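Local coordinates for protein putative acetamidase/formamidase (Yersinia enterocolitica subsp. palearctica serotype O:3, PDB 5UBU) that probably hydrolyses carbon-nitrogen bonds of linear amides, such as acetamide or formamide, and binds two sodium ions in this crystal, at residues His26-Met32 and Val47-Glu51; Ala276-Tyr281 and Thr320-Met324. Where two conformers were deposited one is given. Residue numbers count along the deposited sequence, not the author numbering.

Contact 1. Residues His26-Met32 and Val47-Glu51; sequences HHLTEEM and VLTIE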
loop_
_atom_site.group_PDB
_atom_site.type_symbol
_atom_site.label_atom_id
_atom_site.label_comp_id
_atom_site.label_asym_id
_atom_site.label_seq_id
_atom_site.Cartn_x
_atom_site.Cartn_y
_atom_site.Cartn_z
ATOM N N HIS B 26 -25.498 30.772 18.254
ATOM C CA HIS B 26 -25.031 30.221 19.521
ATOM C C HIS B 26 -23.541 30.480 19.637
ATOM O O HIS B 26 -22.836 30.451 18.636
ATOM C CB HIS B 26 -25.304 28.723 19.565
ATOM C CG HIS B 26 -26.719 28.361 19.233
ATOM N ND1 HIS B 26 -27.725 28.333 20.174
ATOM C CD2 HIS B 26 -27.296 28.026 18.056
ATOM C CE1 HIS B 26 -28.857 27.987 19.589
ATOM N NE2 HIS B 26 -28.623 27.792 18.305
ATOM N N HIS B 27 -23.074 30.750 20.852
ATOM C CA HIS B 27 -21.660 31.027 21.096
ATOM C C HIS B 27 -21.098 29.839 21.863
ATOM O O HIS B 27 -21.304 29.738 23.067
ATOM C CB HIS B 27 -21.505 32.318 21.925
ATOM C CG HIS B 27 -22.240 33.510 21.360
ATOM N ND1 HIS B 27 -21.665 34.393 20.469
ATOM C CD2 HIS B 27 -23.511 33.942 21.545
ATOM C CE1 HIS B 27 -22.551 35.313 20.127
ATOM N NE2 HIS B 27 -23.679 35.063 20.768
ATOM N N LEU B 28 -20.423 28.925 21.165
ATOM C CA LEU B 28 -19.837 27.742 21.804
ATOM C C LEU B 28 -18.463 28.096 22.373
ATOM O O LEU B 28 -17.433 27.798 21.788
ATOM C CB LEU B 28 -19.781 26.546 20.833
ATOM C CG LEU B 28 -19.180 25.226 21.348
ATOM C CD1 LEU B 28 -19.741 24.815 22.702
ATOM C CD2 LEU B 28 -19.393 24.118 20.332
ATOM N N THR B 29 -18.484 28.752 23.525
ATOM C CA THR B 29 -17.274 29.157 24.222
ATOM C C THR B 29 -16.672 27.963 24.959
ATOM O O THR B 29 -17.269 26.890 25.012
ATOM C CB THR B 29 -17.588 30.243 25.275
ATOM O OG1 THR B 29 -18.494 29.722 26.254
ATOM C CG2 THR B 29 -18.214 31.468 24.640
ATOM N N GLU B 30 -15.489 28.159 25.528
ATOM C CA GLU B 30 -14.832 27.117 26.305
ATOM C C GLU B 30 -15.639 26.778 27.568
ATOM O O GLU B 30 -15.630 25.642 28.030
ATOM C CB GLU B 30 -13.422 27.566 26.690
ATOM C CG GLU B 30 -12.474 27.683 25.508
ATOM C CD GLU B 30 -11.143 28.294 25.900
ATOM O OE1 GLU B 30 -11.174 29.452 26.359
ATOM O OE2 GLU B 30 -10.086 27.658 25.721
ATOM N N GLU B 31 -16.344 27.775 28.110
ATOM C CA GLU B 31 -17.158 27.605 29.320
ATOM C C GLU B 31 -18.377 26.723 28.995
ATOM O O GLU B 31 -18.816 25.946 29.835
ATOM C CB GLU B 31 -17.553 28.987 29.881
ATOM C CG GLU B 31 -17.785 29.093 31.393
ATOM C CD GLU B 31 -19.146 28.638 31.901
ATOM O OE1 GLU B 31 -19.335 28.685 33.139
ATOM O OE2 GLU B 31 -20.035 28.255 31.094
HETATM N N MSE B 32 -18.900 26.835 27.774
HETATM C CA MSE B 32 -20.046 26.019 27.345
HETATM C C MSE B 32 -19.600 24.613 27.042
HETATM O O MSE B 32 -20.299 23.651 27.363
HETATM C CB MSE B 32 -20.713 26.588 26.093
HETATM C CG MSE B 32 -22.030 25.865 25.770
HETATM SE SE MSE B 32 -22.875 26.595 24.133
HETATM C CE MSE B 32 -23.824 28.129 24.932
ATOM N N VAL B 47 -23.244 19.243 24.281
ATOM C CA VAL B 47 -22.912 20.569 24.817
ATOM C C VAL B 47 -23.825 21.669 24.287
ATOM O O VAL B 47 -23.888 22.757 24.874
ATOM C CB VAL B 47 -21.457 20.979 24.506
ATOM C CG1 VAL B 47 -20.498 19.899 25.011
ATOM C CG2 VAL B 47 -21.252 21.261 23.013
ATOM N N LEU B 48 -24.516 21.388 23.183
ATOM C CA LEU B 48 -25.402 22.355 22.552
ATOM C C LEU B 48 -26.403 21.676 21.626
ATOM O O LEU B 48 -26.067 20.699 20.961
ATOM C CB LEU B 48 -24.559 23.330 21.719
ATOM C CG LEU B 48 -25.281 24.395 20.884
ATOM C CD1 LEU B 48 -26.068 25.361 21.769
ATOM C CD2 LEU B 48 -24.253 25.130 20.035
ATOM N N THR B 49 -27.625 22.203 21.585
ATOM C CA THR B 49 -28.665 21.688 20.700
ATOM C C THR B 49 -29.140 22.862 19.857
ATOM O O THR B 49 -29.467 23.926 20.401
ATOM C CB THR B 49 -29.842 21.074 21.477
ATOM O OG1 THR B 49 -29.357 20.031 22.337
ATOM C CG2 THR B 49 -30.885 20.500 20.515
ATOM N N ILE B 50 -29.161 22.678 18.538
ATOM C CA ILE B 50 -29.566 23.740 17.619
ATOM C C ILE B 50 -30.630 23.299 16.617
ATOM O O ILE B 50 -30.886 22.105 16.436
ATOM C CB ILE B 50 -28.345 24.257 16.807
ATOM C CG1 ILE B 50 -27.804 23.176 15.870
ATOM C CG2 ILE B 50 -27.235 24.741 17.738
ATOM C CD1 ILE B 50 -26.656 23.653 15.010
ATOM N N GLU B 51 -31.241 24.285 15.966
ATOM C CA GLU B 51 -32.230 24.047 14.920
ATOM C C GLU B 51 -31.492 24.085 13.574
ATOM O O GLU B 51 -30.497 24.810 13.434
ATOM C CB GLU B 51 -33.310 25.129 14.947
ATOM C CG GLU B 51 -34.208 25.098 16.178
ATOM C CD GLU B 51 -35.138 23.905 16.201
ATOM O OE1 GLU B 51 -35.346 23.260 15.149
ATOM O OE2 GLU B 51 -35.704 23.611 17.272
#

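Contact 2. Residues Ala276-Tyr281 and Thr320-Met324; sequences ATRIAY and TVGAM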
loop_
_atom_site.group_PDB
_atom_site.type_symbol
_atom_site.label_atom_id
_atom_site.label_comp_id
_atom_site.label_asym_id
_atom_site.label_seq_id
_atom_site.Cartn_x
_atom_site.Cartn_y
_atom_site.Cartn_z
ATOM N N ALA B 276 -7.661 5.232 -0.766
ATOM C CA ALA B 276 -8.320 6.467 -0.368
ATOM C C ALA B 276 -8.798 7.163 -1.636
ATOM O O ALA B 276 -9.922 7.689 -1.694
ATOM C CB ALA B 276 -7.375 7.362 0.403
ATOM N N THR B 277 -7.939 7.140 -2.657
ATOM C CA THR B 277 -8.247 7.761 -3.944
ATOM C C THR B 277 -9.370 7.010 -4.675
ATOM O O THR B 277 -10.219 7.629 -5.295
ATOM C CB THR B 277 -7.009 7.827 -4.842
ATOM O OG1 THR B 277 -5.894 8.334 -4.096
ATOM C CG2 THR B 277 -7.282 8.709 -6.063
ATOM N N ARG B 278 -9.351 5.677 -4.628
ATOM C CA ARG B 278 -10.411 4.861 -5.257
ATOM C C ARG B 278 -11.769 5.177 -4.669
ATOM O O ARG B 278 -12.740 5.369 -5.400
ATOM C CB ARG B 278 -10.123 3.374 -5.084
ATOM C CG ARG B 278 -9.111 2.853 -6.068
ATOM C CD ARG B 278 -8.588 1.516 -5.634
ATOM N NE ARG B 278 -7.698 0.935 -6.627
ATOM C CZ ARG B 278 -6.762 0.027 -6.370
ATOM N NH1 ARG B 278 -6.502 -0.372 -5.125
ATOM N NH2 ARG B 278 -6.028 -0.442 -7.372
ATOM N N ILE B 279 -11.809 5.222 -3.338
ATOM C CA ILE B 279 -13.015 5.546 -2.579
ATOM C C ILE B 279 -13.598 6.890 -3.019
ATOM O O ILE B 279 -14.797 6.995 -3.276
ATOM C CB ILE B 279 -12.698 5.570 -1.067
ATOM C CG1 ILE B 279 -12.485 4.146 -0.562
ATOM C CG2 ILE B 279 -13.839 6.185 -0.280
ATOM C CD1 ILE B 279 -11.895 4.066 0.829
ATOM N N ALA B 280 -12.733 7.902 -3.111
ATOM C CA ALA B 280 -13.144 9.246 -3.508
ATOM C C ALA B 280 -13.683 9.263 -4.929
ATOM O O ALA B 280 -14.812 9.726 -5.168
ATOM C CB ALA B 280 -11.985 10.219 -3.372
ATOM N N TYR B 281 -12.885 8.772 -5.875
ATOM C CA TYR B 281 -13.345 8.747 -7.255
ATOM C C TYR B 281 -14.609 7.933 -7.459
ATOM O O TYR B 281 -15.501 8.376 -8.173
ATOM C CB TYR B 281 -12.269 8.305 -8.251
ATOM C CG TYR B 281 -11.493 9.444 -8.874
ATOM C CD1 TYR B 281 -12.152 10.395 -9.653
ATOM C CD2 TYR B 281 -10.111 9.524 -8.776
ATOM C CE1 TYR B 281 -11.470 11.434 -10.263
ATOM C CE2 TYR B 281 -9.413 10.543 -9.407
ATOM C CZ TYR B 281 -10.107 11.500 -10.149
ATOM O OH TYR B 281 -9.432 12.530 -10.762
ATOM N N THR B 320 -6.243 10.906 3.631
ATOM C CA THR B 320 -7.465 11.461 3.075
ATOM C C THR B 320 -7.212 12.118 1.724
ATOM O O THR B 320 -6.270 12.880 1.565
ATOM C CB THR B 320 -8.081 12.475 4.047
ATOM O OG1 THR B 320 -8.328 11.835 5.306
ATOM C CG2 THR B 320 -9.388 13.038 3.495
ATOM N N VAL B 321 -8.089 11.813 0.770
ATOM C CA VAL B 321 -8.002 12.295 -0.601
ATOM C C VAL B 321 -9.365 12.788 -1.069
ATOM O O VAL B 321 -10.383 12.161 -0.781
ATOM C CB VAL B 321 -7.574 11.140 -1.534
ATOM C CG1 VAL B 321 -7.547 11.595 -2.992
ATOM C CG2 VAL B 321 -6.216 10.580 -1.114
ATOM N N GLY B 322 -9.377 13.894 -1.804
ATOM C CA GLY B 322 -10.610 14.459 -2.341
ATOM C C GLY B 322 -10.620 14.370 -3.861
ATOM O O GLY B 322 -9.661 14.784 -4.500
ATOM N N ALA B 323 -11.682 13.811 -4.439
ATOM C CA ALA B 323 -11.830 13.709 -5.896
ATOM C C ALA B 323 -12.827 14.784 -6.317
ATOM O O ALA B 323 -13.967 14.769 -5.882
ATOM C CB ALA B 323 -12.327 12.330 -6.293
HETATM N N MSE B 324 -12.397 15.703 -7.173
HETATM C CA MSE B 324 -13.231 16.818 -7.602
HETATM C C MSE B 324 -13.658 16.858 -9.027
HETATM O O MSE B 324 -13.088 16.192 -9.877
HETATM C CB MSE B 324 -12.356 18.061 -7.534
HETATM C CG MSE B 324 -12.359 18.747 -6.186
HETATM SE SE MSE B 324 -10.602 19.616 -6.006
HETATM C CE MSE B 324 -10.859 21.269 -7.053
#

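Contact 1. Residues His26-Met32 and Val47-Glu51
Two strands need not share a sheet to pack against each other. Here H26-L28 and L48-I50 run nearly antiparallel, their short axes at 153° and no nearer than 9.4 Å, a separation bridged by side chains rather than by backbone pairing. H26 lies across from I50 and L28 across from L48, with CA-CA distances of 8.1 and 7.8 Å. After L28, the centre of an inverse gamma turn, the chain enters a helix whose N-cap is T29: T29 OG1 accepts from M32 N at 3.3 Å. In this helix M32 is the residue whose CA comes nearest V47 CA, at 6.7 Å.

H26, L28, V47, L48 and I50 all start their side chains toward the other segment. I50 CG2 lies over one face of the H26 imidazole, 3.3 Å from H26 CD2, while L48 CD1 approaches the ring obliquely, 3.8 Å from H26 ND1. L28 CD1 meets V47 CG2 at 3.9 Å. The selenomethionine M32 extends along the seam, its CG 3.7 Å from V47 O and its SE 4.2 Å from L48 CD1.

H26 NE2 is hydrogen-bonded to D54 OD2. Beyond the pair, strand 25-28 borders strand 55-59 in one sheet and strand 48-50 pairs in parallel with strand 87-93 in another, so the contact joins the margins of two sheets, and L28 also reaches I91.

Contact 2. Residues Ala276-Tyr281 and Thr320-Met324
Small residues let a helix settle closely on a strand, and A276-Y281 on T320-M324 illustrates how. At their closest the short axes are 7.1 Å apart and run in broadly the same direction, 33° from parallel; the CA atoms of A280 and A323 are only 5.2 Å apart. A276 and A280, one helical turn from each other, both direct CB at the strand. V321 adopts the t rotamer and sets CG2 3.7 Å from both A276 CB and T277 OG1. That hydroxyl, with T277 in the m rotamer, turns back to hydrogen-bond the carbonyl of L273 in the preceding helical turn. A280 CB lies 3.6 Å from A323 CB and equally close to V321 O.

The arrangement is a helix packed on one face of a β-sheet: V321 and A323 point to helix 273-291, whereas T320 and M324 point away from it, and strand 319-326 is flanked in the sheet by strands 263-270 and 308-313.

Y281 has a chi1 of -93°, between the rotamer wells. Although its CA-to-CB bond points sideways, the ring comes nearer the strand and presents a face to A323, whose CB makes a CH-pi contact 4.0 Å from the ring centroid and 17° off its normal. At the far end of the ring, Y281 OH hydrogen-bonds the backbone carbonyl of D227 of a second subunit.

In the fold
Contacts 1 and 2 show how one sheet can be packed in different ways far apart. Both reach the same nine-stranded mixed sheet, contact 1 through its outermost strand 25-28 and contact 2 through strand 319-326, next to the other outermost strand, 308-313. They lie on opposite sides of the chain's centre; the centres of contacts 1 and 2 are 19 and 15 Å from it and 33 Å from each other, with nearest atoms about 22 Å apart. Contact 1 is partly buried and untouched by other subunits; contact 2 is buried and adjoins two. Neither supplies a ligand to the sodium sites formed by N193, D195, D220, H222 and E236.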